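Local coordinates for membrane lipoprotein TpN32 (Treponema pallidum, PDB 1XS5) that binds L-methionine in the cleft of a periplasmic-binding-protein fold and probably serves as the lipid-anchored receptor of a methionine uptake system, at residues S96-P99 and A100-I104; Q213-L216 and R217-G221; E23-K27 and Q28-L32; L200-R204 and G205-D209. All blocks are in the same frame, centred on the assembly; numbering follows the deposited sequence.

Interaction 1 of 4, residues S96-P99 and A100-I104; sequences SDFP and AGAVI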
loop_
_atom_site.group_PDB
_atom_site.type_symbol
_atom_site.label_atom_id
_atom_site.label_comp_id
_atom_site.label_asym_id
_atom_site.label_seq_id
_atom_site.Cartn_x
_atom_site.Cartn_y
_atom_site.Cartn_z
ATOM N N SER A 96 -21.591 -2.148 -12.960
ATOM C CA SER A 96 -22.544 -3.081 -13.555
ATOM C C SER A 96 -22.334 -3.282 -15.054
ATOM O O SER A 96 -23.009 -4.108 -15.663
ATOM C CB SER A 96 -24.000 -2.638 -13.306
ATOM O OG SER A 96 -24.218 -1.362 -13.863
ATOM N N ASP A 97 -21.415 -2.516 -15.633
ATOM C CA ASP A 97 -21.086 -2.605 -17.059
ATOM C C ASP A 97 -20.302 -3.894 -17.363
ATOM O O ASP A 97 -20.312 -4.356 -18.504
ATOM C CB ASP A 97 -20.178 -1.441 -17.501
ATOM C CG ASP A 97 -20.925 -0.141 -17.805
ATOM O OD1 ASP A 97 -22.154 -0.143 -17.879
ATOM O OD2 ASP A 97 -20.241 0.906 -17.993
ATOM N N PHE A 98 -19.600 -4.460 -16.376
ATOM C CA PHE A 98 -18.791 -5.658 -16.619
ATOM C C PHE A 98 -19.574 -6.869 -17.072
ATOM O O PHE A 98 -20.423 -7.372 -16.349
ATOM C CB PHE A 98 -17.965 -6.079 -15.383
ATOM C CG PHE A 98 -16.803 -5.157 -15.079
ATOM C CD1 PHE A 98 -17.011 -3.948 -14.441
ATOM C CD2 PHE A 98 -15.508 -5.494 -15.456
ATOM C CE1 PHE A 98 -15.940 -3.085 -14.185
ATOM C CE2 PHE A 98 -14.442 -4.633 -15.206
ATOM C CZ PHE A 98 -14.651 -3.439 -14.575
ATOM N N PRO A 99 -19.278 -7.363 -18.284
ATOM C CA PRO A 99 -19.957 -8.532 -18.832
ATOM C C PRO A 99 -19.475 -9.805 -18.159
ATOM O O PRO A 99 -18.427 -9.819 -17.518
ATOM C CB PRO A 99 -19.557 -8.488 -20.294
ATOM C CG PRO A 99 -18.155 -7.972 -20.215
ATOM C CD PRO A 99 -18.318 -6.820 -19.256
ATOM N N ALA A 100 -20.256 -10.877 -18.294
ATOM C CA ALA A 100 -19.861 -12.166 -17.756
ATOM C C ALA A 100 -18.551 -12.469 -18.452
ATOM O O ALA A 100 -18.337 -12.048 -19.591
ATOM C CB ALA A 100 -20.885 -13.237 -18.109
ATOM N N GLY A 101 -17.668 -13.199 -17.783
ATOM C CA GLY A 101 -16.398 -13.502 -18.398
ATOM C C GLY A 101 -15.363 -12.377 -18.351
ATOM O O GLY A 101 -14.230 -12.618 -18.726
ATOM N N ALA A 102 -15.726 -11.169 -17.909
ATOM C CA ALA A 102 -14.751 -10.053 -17.844
ATOM C C ALA A 102 -13.464 -10.456 -17.121
ATOM O O ALA A 102 -13.511 -11.219 -16.141
ATOM C CB ALA A 102 -15.382 -8.849 -17.136
ATOM N N VAL A 103 -12.306 -9.945 -17.577
ATOM C CA VAL A 103 -11.028 -10.301 -16.916
ATOM C C VAL A 103 -10.590 -9.191 -15.937
ATOM O O VAL A 103 -10.416 -8.040 -16.344
ATOM C CB VAL A 103 -9.852 -10.500 -17.954
ATOM C CG1 VAL A 103 -8.517 -10.714 -17.210
ATOM C CG2 VAL A 103 -10.131 -11.697 -18.865
ATOM N N ILE A 104 -10.448 -9.515 -14.660
ATOM C CA ILE A 104 -10.038 -8.506 -13.667
ATOM C C ILE A 104 -8.698 -8.924 -13.041
ATOM O O ILE A 104 -8.576 -10.006 -12.462
ATOM C CB ILE A 104 -11.127 -8.344 -12.562
ATOM C CG1 ILE A 104 -12.440 -7.859 -13.194
ATOM C CG2 ILE A 104 -10.666 -7.348 -11.506
ATOM C CD1 ILE A 104 -13.553 -7.503 -12.161
#

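Interaction 2 of 4, residues Q213-L216 and R217-G221; sequences QAVL and RALCG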
loop_
_atom_site.group_PDB
_atom_site.type_symbol
_atom_site.label_atom_id
_atom_site.label_comp_id
_atom_site.label_asym_id
_atom_site.label_seq_id
_atom_site.Cartn_x
_atom_site.Cartn_y
_atom_site.Cartn_z
ATOM N N GLN A 213 11.677 7.884 16.224
ATOM C CA GLN A 213 10.559 8.671 16.746
ATOM C C GLN A 213 10.467 10.045 16.085
ATOM O O GLN A 213 9.367 10.535 15.873
ATOM C CB GLN A 213 10.625 8.814 18.284
ATOM C CG GLN A 213 10.290 7.525 18.990
ATOM C CD GLN A 213 8.876 7.073 18.678
ATOM O OE1 GLN A 213 7.947 7.896 18.705
ATOM N NE2 GLN A 213 8.696 5.759 18.383
ATOM N N ALA A 214 11.591 10.674 15.734
ATOM C CA ALA A 214 11.524 12.000 15.085
ATOM C C ALA A 214 10.984 11.938 13.663
ATOM O O ALA A 214 10.317 12.870 13.142
ATOM C CB ALA A 214 12.926 12.678 15.075
ATOM N N VAL A 215 11.322 10.853 12.988
ATOM C CA VAL A 215 10.854 10.702 11.625
ATOM C C VAL A 215 9.354 10.485 11.708
ATOM O O VAL A 215 8.608 11.096 10.961
ATOM C CB VAL A 215 11.566 9.531 10.942
ATOM C CG1 VAL A 215 10.884 9.181 9.587
ATOM C CG2 VAL A 215 13.030 9.962 10.703
ATOM N N LEU A 216 8.937 9.661 12.660
ATOM C CA LEU A 216 7.503 9.378 12.838
ATOM C C LEU A 216 6.721 10.652 13.123
ATOM O O LEU A 216 5.661 10.878 12.539
ATOM C CB LEU A 216 7.290 8.410 13.996
ATOM C CG LEU A 216 5.834 8.157 14.423
ATOM C CD1 LEU A 216 5.081 7.413 13.317
ATOM C CD2 LEU A 216 5.826 7.357 15.765
ATOM N N ARG A 217 7.254 11.495 14.015
ATOM C CA ARG A 217 6.560 12.723 14.387
ATOM C C ARG A 217 6.430 13.611 13.190
ATOM O O ARG A 217 5.419 14.272 12.997
ATOM C CB ARG A 217 7.301 13.476 15.515
ATOM C CG ARG A 217 7.193 12.825 16.895
ATOM C CD ARG A 217 7.640 13.803 18.002
ATOM N NE ARG A 217 9.023 14.253 17.797
ATOM C CZ ARG A 217 10.095 13.565 18.186
ATOM N NH1 ARG A 217 9.949 12.401 18.813
ATOM N NH2 ARG A 217 11.315 14.024 17.939
ATOM N N ALA A 218 7.458 13.612 12.360
ATOM C CA ALA A 218 7.445 14.443 11.166
ATOM C C ALA A 218 6.474 13.904 10.118
ATOM O O ALA A 218 5.814 14.676 9.371
ATOM C CB ALA A 218 8.885 14.499 10.574
ATOM N N LEU A 219 6.371 12.575 10.035
ATOM C CA LEU A 219 5.466 12.022 9.012
ATOM C C LEU A 219 4.009 12.249 9.429
ATOM O O LEU A 219 3.124 12.412 8.588
ATOM C CB LEU A 219 5.760 10.526 8.791
ATOM C CG LEU A 219 7.032 10.250 7.939
ATOM C CD1 LEU A 219 7.322 8.761 7.892
ATOM C CD2 LEU A 219 6.828 10.763 6.550
ATOM N N CYS A 220 3.772 12.312 10.727
ATOM C CA CYS A 220 2.411 12.507 11.217
ATOM C C CYS A 220 2.083 13.947 11.583
ATOM O O CYS A 220 1.027 14.225 12.169
ATOM C CB CYS A 220 2.222 11.659 12.443
ATOM S SG CYS A 220 2.355 9.938 12.080
ATOM N N GLY A 221 2.983 14.854 11.238
ATOM C CA GLY A 221 2.796 16.231 11.610
ATOM C C GLY A 221 1.921 17.077 10.735
ATOM O O GLY A 221 1.529 16.691 9.611
#

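Interaction 3 of 4, residues E23-K27 and Q28-L32; sequences EEVKK and QHIEL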
loop_
_atom_site.group_PDB
_atom_site.type_symbol
_atom_site.label_atom_id
_atom_site.label_comp_id
_atom_site.label_asym_id
_atom_site.label_seq_id
_atom_site.Cartn_x
_atom_site.Cartn_y
_atom_site.Cartn_z
ATOM N N GLU A 23 13.687 17.219 5.522
ATOM C CA GLU A 23 13.909 18.624 5.874
ATOM C C GLU A 23 13.638 18.888 7.345
ATOM O O GLU A 23 14.416 19.552 8.016
ATOM C CB GLU A 23 13.010 19.533 5.063
ATOM C CG GLU A 23 13.231 19.433 3.576
ATOM C CD GLU A 23 12.606 20.610 2.865
ATOM O OE1 GLU A 23 11.669 21.180 3.466
ATOM O OE2 GLU A 23 13.032 20.959 1.733
ATOM N N GLU A 24 12.548 18.343 7.857
ATOM C CA GLU A 24 12.196 18.577 9.232
ATOM C C GLU A 24 13.136 18.028 10.281
ATOM O O GLU A 24 13.413 18.709 11.276
ATOM C CB GLU A 24 10.784 18.036 9.515
ATOM C CG GLU A 24 9.680 18.817 8.873
ATOM C CD GLU A 24 9.608 20.280 9.356
ATOM O OE1 GLU A 24 9.770 20.552 10.586
ATOM O OE2 GLU A 24 9.368 21.143 8.483
ATOM N N VAL A 25 13.625 16.807 10.098
ATOM C CA VAL A 25 14.500 16.242 11.109
ATOM C C VAL A 25 15.929 16.791 11.007
ATOM O O VAL A 25 16.755 16.623 11.934
ATOM C CB VAL A 25 14.488 14.713 11.073
ATOM C CG1 VAL A 25 13.041 14.206 11.380
ATOM C CG2 VAL A 25 14.992 14.204 9.700
ATOM N N LYS A 26 16.202 17.471 9.902
ATOM C CA LYS A 26 17.520 18.076 9.691
ATOM C C LYS A 26 17.664 19.104 10.836
ATOM O O LYS A 26 18.773 19.344 11.374
ATOM C CB LYS A 26 17.545 18.752 8.314
ATOM C CG LYS A 26 18.843 19.475 7.935
ATOM C CD LYS A 26 20.040 18.562 8.099
ATOM C CE LYS A 26 21.272 19.151 7.389
ATOM N NZ LYS A 26 22.425 18.211 7.483
ATOM N N LYS A 27 16.524 19.649 11.265
ATOM C CA LYS A 27 16.543 20.637 12.349
ATOM C C LYS A 27 17.047 20.062 13.662
ATOM O O LYS A 27 17.493 20.805 14.534
ATOM C CB LYS A 27 15.151 21.234 12.577
ATOM C CG LYS A 27 14.583 21.994 11.403
ATOM C CD LYS A 27 13.143 22.346 11.741
ATOM C CE LYS A 27 12.421 23.027 10.607
ATOM N NZ LYS A 27 10.967 23.212 10.978
ATOM N N GLN A 28 16.970 18.748 13.824
ATOM C CA GLN A 28 17.448 18.128 15.043
ATOM C C GLN A 28 18.782 17.497 14.720
ATOM O O GLN A 28 19.264 16.626 15.454
ATOM C CB GLN A 28 16.505 17.026 15.543
ATOM C CG GLN A 28 15.078 17.440 15.797
ATOM C CD GLN A 28 14.198 16.223 16.111
ATOM O OE1 GLN A 28 13.076 16.098 15.604
ATOM N NE2 GLN A 28 14.713 15.323 16.934
ATOM N N HIS A 29 19.358 17.924 13.604
ATOM C CA HIS A 29 20.645 17.410 13.177
ATOM C C HIS A 29 20.607 15.926 12.861
ATOM O O HIS A 29 21.510 15.186 13.224
ATOM C CB HIS A 29 21.703 17.688 14.247
ATOM C CG HIS A 29 22.053 19.137 14.370
ATOM N ND1 HIS A 29 22.704 19.830 13.373
ATOM C CD2 HIS A 29 21.788 20.040 15.346
ATOM C CE1 HIS A 29 22.821 21.100 13.726
ATOM N NE2 HIS A 29 22.271 21.252 14.918
ATOM N N ILE A 30 19.543 15.496 12.190
ATOM C CA ILE A 30 19.431 14.091 11.792
ATOM C C ILE A 30 19.402 14.159 10.286
ATOM O O ILE A 30 18.635 14.941 9.689
ATOM C CB ILE A 30 18.118 13.425 12.303
ATOM C CG1 ILE A 30 18.162 13.265 13.824
ATOM C CG2 ILE A 30 17.961 12.011 11.678
ATOM C CD1 ILE A 30 16.792 13.020 14.457
ATOM N N GLU A 31 20.278 13.391 9.657
ATOM C CA GLU A 31 20.306 13.379 8.220
ATOM C C GLU A 31 19.610 12.109 7.777
ATOM O O GLU A 31 20.111 11.012 7.971
ATOM C CB GLU A 31 21.723 13.387 7.675
ATOM C CG GLU A 31 21.685 13.397 6.164
ATOM C CD GLU A 31 23.065 13.345 5.572
ATOM O OE1 GLU A 31 23.846 12.462 6.005
ATOM O OE2 GLU A 31 23.359 14.178 4.681
ATOM N N LEU A 32 18.436 12.289 7.197
ATOM C CA LEU A 32 17.618 11.182 6.757
ATOM C C LEU A 32 18.067 10.849 5.339
ATOM O O LEU A 32 18.006 11.705 4.446
ATOM C CB LEU A 32 16.133 11.612 6.779
ATOM C CG LEU A 32 15.075 10.518 6.550
ATOM C CD1 LEU A 32 15.303 9.374 7.518
ATOM C CD2 LEU A 32 13.659 11.103 6.723
HETATM O O HOH W 1 12.335 18.575 13.838
#

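Interaction 4 of 4, residues L200-R204 and G205-D209; sequences LVVKR and GNEAD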
loop_
_atom_site.group_PDB
_atom_site.type_symbol
_atom_site.label_atom_id
_atom_site.label_comp_id
_atom_site.label_asym_id
_atom_site.label_seq_id
_atom_site.Cartn_x
_atom_site.Cartn_y
_atom_site.Cartn_z
ATOM N N LEU A 200 5.261 3.251 9.395
ATOM C CA LEU A 200 6.711 3.417 9.426
ATOM C C LEU A 200 7.140 2.139 10.161
ATOM O O LEU A 200 6.653 1.867 11.249
ATOM C CB LEU A 200 7.067 4.665 10.228
ATOM C CG LEU A 200 8.580 4.885 10.328
ATOM C CD1 LEU A 200 9.151 5.013 8.875
ATOM C CD2 LEU A 200 8.874 6.148 11.188
ATOM N N VAL A 201 8.073 1.371 9.603
ATOM C CA VAL A 201 8.460 0.081 10.185
ATOM C C VAL A 201 9.915 -0.038 10.573
ATOM O O VAL A 201 10.798 0.477 9.861
ATOM C CB VAL A 201 8.088 -1.062 9.168
ATOM C CG1 VAL A 201 8.737 -2.408 9.532
ATOM C CG2 VAL A 201 6.541 -1.186 9.123
ATOM N N VAL A 202 10.168 -0.676 11.721
ATOM C CA VAL A 202 11.552 -0.917 12.163
ATOM C C VAL A 202 11.684 -2.319 12.736
ATOM O O VAL A 202 10.694 -3.066 12.864
ATOM C CB VAL A 202 12.024 0.111 13.243
ATOM C CG1 VAL A 202 11.942 1.536 12.687
ATOM C CG2 VAL A 202 11.156 -0.039 14.525
ATOM N N LYS A 203 12.915 -2.713 13.055
ATOM C CA LYS A 203 13.114 -4.016 13.645
ATOM C C LYS A 203 12.688 -3.918 15.114
ATOM O O LYS A 203 12.861 -2.880 15.727
ATOM C CB LYS A 203 14.575 -4.403 13.554
ATOM C CG LYS A 203 14.865 -5.711 14.205
ATOM C CD LYS A 203 16.333 -5.733 14.538
ATOM C CE LYS A 203 17.092 -6.177 13.325
ATOM N NZ LYS A 203 16.787 -7.628 13.234
ATOM N N ARG A 204 12.103 -4.977 15.669
ATOM C CA ARG A 204 11.679 -4.936 17.073
ATOM C C ARG A 204 12.949 -4.642 17.874
ATOM O O ARG A 204 13.996 -5.264 17.648
ATOM C CB ARG A 204 11.101 -6.286 17.525
ATOM C CG ARG A 204 10.542 -6.275 18.931
ATOM C CD ARG A 204 10.018 -7.656 19.302
ATOM N NE ARG A 204 8.787 -8.021 18.598
ATOM C CZ ARG A 204 7.603 -7.425 18.774
ATOM N NH1 ARG A 204 7.474 -6.415 19.632
ATOM N NH2 ARG A 204 6.527 -7.859 18.109
ATOM N N GLY A 205 12.855 -3.674 18.775
ATOM C CA GLY A 205 14.004 -3.324 19.574
ATOM C C GLY A 205 14.445 -1.919 19.229
ATOM O O GLY A 205 15.191 -1.308 20.003
ATOM N N ASN A 206 13.986 -1.391 18.088
ATOM C CA ASN A 206 14.353 -0.026 17.667
ATOM C C ASN A 206 13.192 0.973 17.696
ATOM O O ASN A 206 13.346 2.128 17.278
ATOM C CB ASN A 206 14.939 -0.031 16.246
ATOM C CG ASN A 206 16.325 -0.657 16.174
ATOM O OD1 ASN A 206 17.088 -0.596 17.136
ATOM N ND2 ASN A 206 16.670 -1.232 15.014
ATOM N N GLU A 207 12.030 0.554 18.188
ATOM C CA GLU A 207 10.849 1.445 18.237
ATOM C C GLU A 207 11.055 2.771 18.949
ATOM O O GLU A 207 10.502 3.804 18.541
ATOM C CB GLU A 207 9.656 0.735 18.914
ATOM C CG GLU A 207 9.427 -0.662 18.443
ATOM C CD GLU A 207 10.183 -1.726 19.251
ATOM O OE1 GLU A 207 11.424 -1.659 19.369
ATOM O OE2 GLU A 207 9.513 -2.651 19.747
ATOM N N ALA A 208 11.843 2.734 20.023
ATOM C CA ALA A 208 12.134 3.923 20.819
ATOM C C ALA A 208 13.329 4.749 20.321
ATOM O O ALA A 208 13.580 5.860 20.831
ATOM C CB ALA A 208 12.343 3.515 22.273
ATOM N N ASP A 209 14.064 4.215 19.339
ATOM C CA ASP A 209 15.200 4.939 18.790
ATOM C C ASP A 209 14.698 6.364 18.612
ATOM O O ASP A 209 13.634 6.597 18.046
ATOM C CB ASP A 209 15.614 4.356 17.439
ATOM C CG ASP A 209 16.794 5.097 16.815
ATOM O OD1 ASP A 209 16.651 6.287 16.452
ATOM O OD2 ASP A 209 17.869 4.481 16.686
HETATM O O HOH W 2 15.319 -1.231 12.526
#

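Interaction 1 of 4, residues S96-P99 and A100-I104
Pro99 and Ala102 are the ends of a type II beta turn that reverses the chain just before strand 103-107. Its single hydrogen bond across the turn runs from Ala102 N to Pro99 O, 3.0 Å long with 151° at the hydrogen; the donor comes from above the carbonyl plane. Ala100 and Gly101 fill the two central positions. Gly101 has the positive phi (79°) of the third residue of such a turn, where a CB would be pressed against the carbonyl oxygen of Ala100.

The remaining contacts are apolar, two of them made by the methyl group of Ala102. Its CB lies in the plane of the Phe98 ring, at the edge, 3.8 Å from Phe98 CD2. The same methyl touches the proline ring more loosely, with Ala102 CB 4.2 Å from Pro99 CD. Farther out along the phenyl group, Phe98 CE2 approaches Ile104 CD1 at 4.3 Å. Phe98 carries CG beside its own backbone N (chi1 -72°), which points the ring toward the side of Ala102 and Ile104.

Beyond the turn the ring of Phe98 meets that of Tyr92 and touches Leu187. Ala102 and Ile104 bond through their backbones to Val149, and Val103 to Gly167, so the turn delivers strand 103-107 into its place between strands 149-153 and 167-170 of the five-stranded sheet.

Interaction 2 of 4, residues Q213-L216 and R217-G221
Arg217 folds its side chain back along helix 210-219 over Gln213 and Ala214, the residues one turn earlier. Arg217 CB lies 3.6 Å from Gln213 O, the oxygen that also accepts the helical bond from Arg217 N (3.0 Å). Arg217 CG comes nearer, 3.3 Å from Gln213 O. The chain then bends at chi3 (-58°), which swings the guanidinium toward the start of the helix and lays one face over the backbone. Gln213 O and Ala214 CA both lie under that face, toward its rim. At the tip the two nitrogens divide: Arg217 NH1 reaches Gln213 CB at 3.7 Å, whereas Arg217 NH2 rests on Ala214 CB at 3.6 Å. These are packing contacts of a flat group on the helix surface.

Two further pairs mark other sides of the helix. Val215 and Leu219 point the same way side by side, with Val215 CG1 4.0 Å from Leu219 CD1. Leu216 CD1 meets the sulfur of Cys220, SG, at 3.9 Å. Cys220 N still bonds to Leu216 O, although Cys220 is the first residue to leave helical angles; Gly221 follows as N-cap of helix 222-231.

Ala214, Ala218 and Leu219 pack on helix 14-26, and Val215 touches Leu32 of strand 30-36. Val215 and Leu216 also reach Leu200 of strand 198-203, placing helix 210-219 against both helix 14-26 and the six-stranded sheet.

Interaction 3 of 4, residues E23-K27 and Q28-L32
Val25 O is gripped by two backbone donors, Gln28 N at 2.9 Å and Ile30 N at 3.0 Å, which reach it from opposite faces of its carbonyl plane. Inside the longer loop, His29 N bonds to Lys26 O at 2.7 Å. The bonds from Ile30 and His29, with positive phi at His29 (64°), make a Schellman motif with His29 as its C-prime residue, ending helix 14-26.

Apolar groups close the motif. Val25 CB lies 4.0 Å from Ile30 CB. With CG1 beside the backbone N (chi1 -62°), Val25 CG2 falls between N and the carbonyl carbon and meets Leu32 CB at 4.1 Å, the two side chains crossing at a slant. A water donates to both Glu24 O and Gln28 OE1, tying the last helical turn to the Gln28 side chain. The extended Lys27 chain brings Lys27 NZ to Glu24 OE1 at 2.9 Å in a salt bridge; Glu24 also pairs with Arg223.

Lys26 and His29 both bind Asp2, beside strand 3-9. The motif turns the chain from helix 14-26 into strand 30-36, completing a beta-alpha-beta unit with strand 3-9, while Gln28 and Ile30 pack against helix 210-219.

Interaction 4 of 4, residues L200-R204 and G205-D209
Lys203 and Asn206 close a type II beta turn at the end of strand 198-203, Asn206 N donating to Lys203 O over 3.0 Å at 153°. The other polar group of Lys203's backbone is served through a water, which accepts from Lys203 N (2.9 Å) and from Asn206 ND2 (2.8 Å) and so holds the amide side chain to the strand end.

Gly205 N turns to the side chain two residues on, donating to Glu207 OE1 from above the carboxylate plane; the 2.5 Å between Gly205 N and Glu207 OE1 is shorter than usual and its exact length doubtful. Glu207 bends at chi2 (90°), bringing its carboxylate back beside Arg204. There Glu207 OE2 stays 4.3 Å from Arg204 NH1 and well out of the guanidinium plane, so the two charges are merely near each other. Arg204 NE has its salt bridge with Asp73, and Lys203 NZ bonds to Met48 O.

In a second turn, type I, Asp209 N bonds to Asn206 O at 3.0 Å, and Asp209 then caps helix 210-219 through Val212 N. Val202 CG2 packs against the second turn, 3.8 Å from Glu207 N. Val202 also touches Met54, Val77 and Val212, where strand 198-203, flanked by strands 54-59 and 74-82, leads into helix 210-219.

In the fold
Along the chain the order is interaction 3, interaction 1, interaction 4, interaction 2. Interactions 2, 3 and 4 gather on one side of the chain's centre, around the six-stranded sheet. Interactions 2 and 3 have centres 11 Å apart and touch where Ala214 meets Gln28 and Ile30; interactions 2 and 4, 13 Å apart, are joined by Gln213 with Glu207 and by Leu200 against the helix. Interaction 1 stands alone on the five-stranded sheet, across the centre, at least 43 Å from the others between centres. The contacts thus sample both sheets of a two-lobed binding protein, whose bound methionine lies between the lobes, away from these turns and helix ends.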